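Local coordinates for protein intramolecular trans-sialidase (Macrobdella decora, PDB 3SLI) that cleaves sialyl glycosides such as 3'-sialyllactose by intramolecular trans-sialylation, probably releasing 2,7-anhydro-Neu5Ac, at residues A26-K29 with Y30-M34; N410-I413 with F414-N417. All coordinates share one frame; numbering follows the deposited sequence.

Contact 1: A26-K29 with Y30-M34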
loop_
_atom_site.group_PDB
_atom_site.type_symbol
_atom_site.label_atom_id
_atom_site.label_comp_id
_atom_site.label_asym_id
_atom_site.label_seq_id
_atom_site.Cartn_x
_atom_site.Cartn_y
_atom_site.Cartn_z
ATOM N N ALA A 26 -26.495 -36.867 9.422
ATOM C CA ALA A 26 -26.658 -38.028 8.553
ATOM C C ALA A 26 -25.441 -38.301 7.669
ATOM O O ALA A 26 -25.065 -39.463 7.457
ATOM C CB ALA A 26 -27.918 -37.868 7.695
ATOM N N GLY A 27 -24.792 -37.236 7.207
ATOM C CA GLY A 27 -23.640 -37.386 6.338
ATOM C C GLY A 27 -22.271 -37.397 6.997
ATOM O O GLY A 27 -21.260 -37.427 6.294
ATOM N N ALA A 28 -22.227 -37.413 8.328
ATOM C CA ALA A 28 -20.951 -37.423 9.051
ATOM C C ALA A 28 -20.059 -38.575 8.602
ATOM O O ALA A 28 -18.865 -38.378 8.364
ATOM C CB ALA A 28 -21.183 -37.467 10.555
ATOM N N LYS A 29 -20.638 -39.763 8.425
ATOM C CA LYS A 29 -19.866 -40.923 7.967
ATOM C C LYS A 29 -19.194 -40.678 6.616
ATOM O O LYS A 29 -18.137 -41.241 6.330
ATOM C CB LYS A 29 -20.744 -42.185 7.901
ATOM C CG LYS A 29 -21.954 -42.077 6.990
ATOM C CD LYS A 29 -22.920 -43.224 7.228
ATOM C CE LYS A 29 -24.289 -42.907 6.639
ATOM N NZ LYS A 29 -25.299 -43.969 6.931
ATOM N N TYR A 30 -19.807 -39.850 5.778
ATOM C CA TYR A 30 -19.224 -39.541 4.476
ATOM C C TYR A 30 -18.141 -38.468 4.616
ATOM O O TYR A 30 -17.078 -38.567 4.010
ATOM C CB TYR A 30 -20.297 -39.057 3.503
ATOM C CG TYR A 30 -21.411 -40.052 3.280
ATOM C CD1 TYR A 30 -21.133 -41.351 2.844
ATOM C CD2 TYR A 30 -22.734 -39.707 3.542
ATOM C CE1 TYR A 30 -22.150 -42.282 2.679
ATOM C CE2 TYR A 30 -23.757 -40.627 3.381
ATOM C CZ TYR A 30 -23.462 -41.912 2.954
ATOM O OH TYR A 30 -24.475 -42.837 2.834
ATOM N N VAL A 31 -18.421 -37.450 5.424
ATOM C CA VAL A 31 -17.473 -36.353 5.644
ATOM C C VAL A 31 -16.170 -36.868 6.270
ATOM O O VAL A 31 -15.073 -36.441 5.882
ATOM C CB VAL A 31 -18.109 -35.231 6.520
ATOM C CG1 VAL A 31 -17.099 -34.122 6.798
ATOM C CG2 VAL A 31 -19.336 -34.645 5.813
ATOM N N LYS A 32 -16.288 -37.842 7.171
ATOM C CA LYS A 32 -15.114 -38.423 7.835
ATOM C C LYS A 32 -14.238 -39.252 6.903
ATOM O O LYS A 32 -13.148 -39.679 7.301
ATOM C CB LYS A 32 -15.526 -39.294 9.030
ATOM C CG LYS A 32 -16.092 -38.540 10.212
ATOM C CD LYS A 32 -16.675 -39.500 11.250
ATOM C CE LYS A 32 -17.451 -38.726 12.316
ATOM N NZ LYS A 32 -18.070 -39.571 13.383
ATOM N N ALA A 33 -14.687 -39.455 5.663
ATOM C CA ALA A 33 -13.933 -40.251 4.695
ATOM C C ALA A 33 -13.745 -39.597 3.321
ATOM O O ALA A 33 -13.369 -40.266 2.361
ATOM C CB ALA A 33 -14.590 -41.627 4.537
ATOM N N MET A 34 -13.937 -38.283 3.239
ATOM C CA MET A 34 -13.791 -37.551 1.977
ATOM C C MET A 34 -12.434 -37.713 1.302
ATOM O O MET A 34 -11.383 -37.521 1.926
ATOM C CB MET A 34 -14.064 -36.065 2.197
ATOM C CG MET A 34 -15.491 -35.768 2.579
ATOM S SD MET A 34 -15.741 -34.068 3.105
ATOM C CE MET A 34 -15.841 -33.228 1.514
HETATM O O HOH W 1 -26.763 -43.018 4.307
#
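G27 O receives two backbone N-H groups at the start of a short helix. Y30 N lies 2.9 Å from G27 O, and this donor sits well above the carbonyl plane, with a bent N-H...O angle of 132°. V31 N lies 3.0 Å from G27 O and makes the straighter bond. A28 O takes one more N-H, from K32 N at 2.9 Å. Y30 O accepts from A33 N at 3.0 Å. G27 is the N-cap residue. V31 to M34 then form a type I beta turn, closed by a weak bond from M34 N to V31 O.

The side chains of K29 and Y30 run side by side in the same direction. K29 CG stands 4.1 Å from the centroid of the Y30 ring, directly over one face, in a CH-pi contact. A chi1 of 59° tucks K29 CG between its own backbone N and carbonyl carbon, which brings it over the ring. The chain continues extended beyond CG. Both polar ends reach one water. It accepts from K29 NZ at 3.2 Å and lies 2.7 Å from Y30 OH.

The aliphatic part of K32 passes A28 O, with K32 CG 3.3 Å away. The helix rests on strands of both sheets of the N-terminal domain. A28 and V31 touch M7 of strand 5-14, and Y30 touches L6. V31 also meets F55 and V57 of strand 51-58 and V153 of strand 152-155.

Contact 2: N410-I413 with F414-N417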
loop_
_atom_site.group_PDB
_atom_site.type_symbol
_atom_site.label_atom_id
_atom_site.label_comp_id
_atom_site.label_asym_id
_atom_site.label_seq_id
_atom_site.Cartn_x
_atom_site.Cartn_y
_atom_site.Cartn_z
ATOM N N ASN A 410 12.011 3.516 -26.359
ATOM C CA ASN A 410 12.878 4.676 -26.464
ATOM C C ASN A 410 13.905 4.685 -25.339
ATOM O O ASN A 410 13.575 4.436 -24.176
ATOM C CB ASN A 410 12.060 5.965 -26.452
ATOM C CG ASN A 410 11.254 6.160 -27.724
ATOM O OD1 ASN A 410 10.159 6.720 -27.694
ATOM N ND2 ASN A 410 11.805 5.734 -28.852
ATOM N N MET A 411 15.157 4.929 -25.709
ATOM C CA MET A 411 16.264 4.986 -24.761
ATOM C C MET A 411 16.113 6.235 -23.899
ATOM O O MET A 411 16.109 7.347 -24.414
ATOM C CB MET A 411 17.585 5.042 -25.518
ATOM C CG MET A 411 18.803 5.012 -24.634
ATOM S SD MET A 411 20.293 5.052 -25.614
ATOM C CE MET A 411 20.423 3.322 -26.135
ATOM N N ASN A 412 15.995 6.042 -22.592
ATOM C CA ASN A 412 15.821 7.140 -21.647
ATOM C C ASN A 412 17.073 7.256 -20.768
ATOM O O ASN A 412 17.710 6.241 -20.458
ATOM C CB ASN A 412 14.578 6.860 -20.800
ATOM C CG ASN A 412 14.234 7.990 -19.869
ATOM O OD1 ASN A 412 14.880 8.172 -18.839
ATOM N ND2 ASN A 412 13.202 8.744 -20.211
ATOM N N ILE A 413 17.410 8.478 -20.349
ATOM C CA ILE A 413 18.602 8.713 -19.515
ATOM C C ILE A 413 18.627 7.988 -18.163
ATOM O O ILE A 413 19.682 7.899 -17.527
ATOM C CB ILE A 413 18.873 10.226 -19.269
ATOM C CG1 ILE A 413 17.702 10.871 -18.523
ATOM C CG2 ILE A 413 19.152 10.936 -20.588
ATOM C CD1 ILE A 413 17.999 12.263 -17.993
ATOM N N PHE A 414 17.476 7.487 -17.717
ATOM C CA PHE A 414 17.403 6.773 -16.443
ATOM C C PHE A 414 17.445 5.252 -16.596
ATOM O O PHE A 414 17.341 4.522 -15.608
ATOM C CB PHE A 414 16.150 7.196 -15.675
ATOM C CG PHE A 414 16.106 8.665 -15.361
ATOM C CD1 PHE A 414 16.948 9.210 -14.396
ATOM C CD2 PHE A 414 15.232 9.512 -16.038
ATOM C CE1 PHE A 414 16.921 10.576 -14.107
ATOM C CE2 PHE A 414 15.198 10.885 -15.753
ATOM C CZ PHE A 414 16.047 11.413 -14.786
ATOM N N TYR A 415 17.635 4.780 -17.827
ATOM C CA TYR A 415 17.681 3.344 -18.125
ATOM C C TYR A 415 19.104 2.797 -18.019
ATOM O O TYR A 415 20.062 3.469 -18.414
ATOM C CB TYR A 415 17.129 3.078 -19.533
ATOM C CG TYR A 415 15.654 3.391 -19.714
ATOM C CD1 TYR A 415 14.866 3.831 -18.643
ATOM C CD2 TYR A 415 15.041 3.224 -20.955
ATOM C CE1 TYR A 415 13.500 4.099 -18.812
ATOM C CE2 TYR A 415 13.679 3.486 -21.134
ATOM C CZ TYR A 415 12.915 3.921 -20.062
ATOM O OH TYR A 415 11.573 4.165 -20.240
ATOM N N LYS A 416 19.243 1.555 -17.563
ATOM C CA LYS A 416 20.573 0.975 -17.395
ATOM C C LYS A 416 21.382 0.783 -18.672
ATOM O O LYS A 416 22.614 0.822 -18.630
ATOM C CB LYS A 416 20.532 -0.327 -16.586
ATOM C CG LYS A 416 20.097 -1.554 -17.346
ATOM C CD LYS A 416 20.395 -2.827 -16.561
ATOM C CE LYS A 416 19.701 -4.020 -17.202
ATOM N NZ LYS A 416 19.828 -5.287 -16.432
ATOM N N ASN A 417 20.714 0.586 -19.806
ATOM C CA ASN A 417 21.445 0.391 -21.060
ATOM C C ASN A 417 21.514 1.636 -21.930
ATOM O O ASN A 417 21.795 1.543 -23.125
ATOM C CB ASN A 417 20.875 -0.786 -21.870
ATOM C CG ASN A 417 21.124 -2.134 -21.211
ATOM O OD1 ASN A 417 20.356 -3.074 -21.408
ATOM N ND2 ASN A 417 22.192 -2.238 -20.423
HETATM O O HOH W 2 11.309 5.075 -22.684
HETATM O O HOH W 3 20.857 5.539 -16.521
#
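N412 makes two hydrogen bonds to the residues that follow it. N412 OD1 accepts from F414 N at 2.9 Å, with the donor in the carbonyl plane on a lone pair. The N-H...O angle is 162°. N412 O accepts from Y415 N at 3.0 Å. The amide of N412 is held from its other end too, because ND2 bonds to N378 OD1.

Two CH-pi contacts follow. N412 CB lies 3.3 Å from the centroid of the Y415 ring, over the middle of one face, and the two side chains cross at about a right angle. I413 CG1 covers one face of the F414 ring, offset toward the rim and 3.7 Å from F414 CE2. A chi1 of 62° sets this branch between the backbone N and the carbonyl carbon of I413, beside the ring.

Two waters bridge four further oxygens. One donates to N410 O at 2.8 Å and lies 2.6 Å from Y415 OH, which also bonds to D267 N. A second donates to both I413 O and Y415 O, bridging two backbone carbonyls.

The bond from F414 N to the N412 side chain is that of an Asx turn. It overlaps a type I beta turn from N412 to Y415, within the loop that joins strands 407-410 and 420-422.

In the fold
Both contacts are local, each within one continuous piece of chain, so neither closes a long loop. They follow in series and neither nest nor cross. From the N terminus, contact 1 comes first, at helix 28-31 in the concanavalin-like N-terminal sialidase domain. It lies on the connection from strand 20-21 of one sheet to strand 37-45 of the other. Contact 2 comes much later, in the part of the chain related to BNR-repeat beta-propellers. It is a turn within the connection between strands 407-410 and 420-422, both of one antiparallel sheet. The centres of contact 1 and contact 2 lie about 63 Å apart. The nearest atoms of contact 1 and contact 2 are about 48 Å apart.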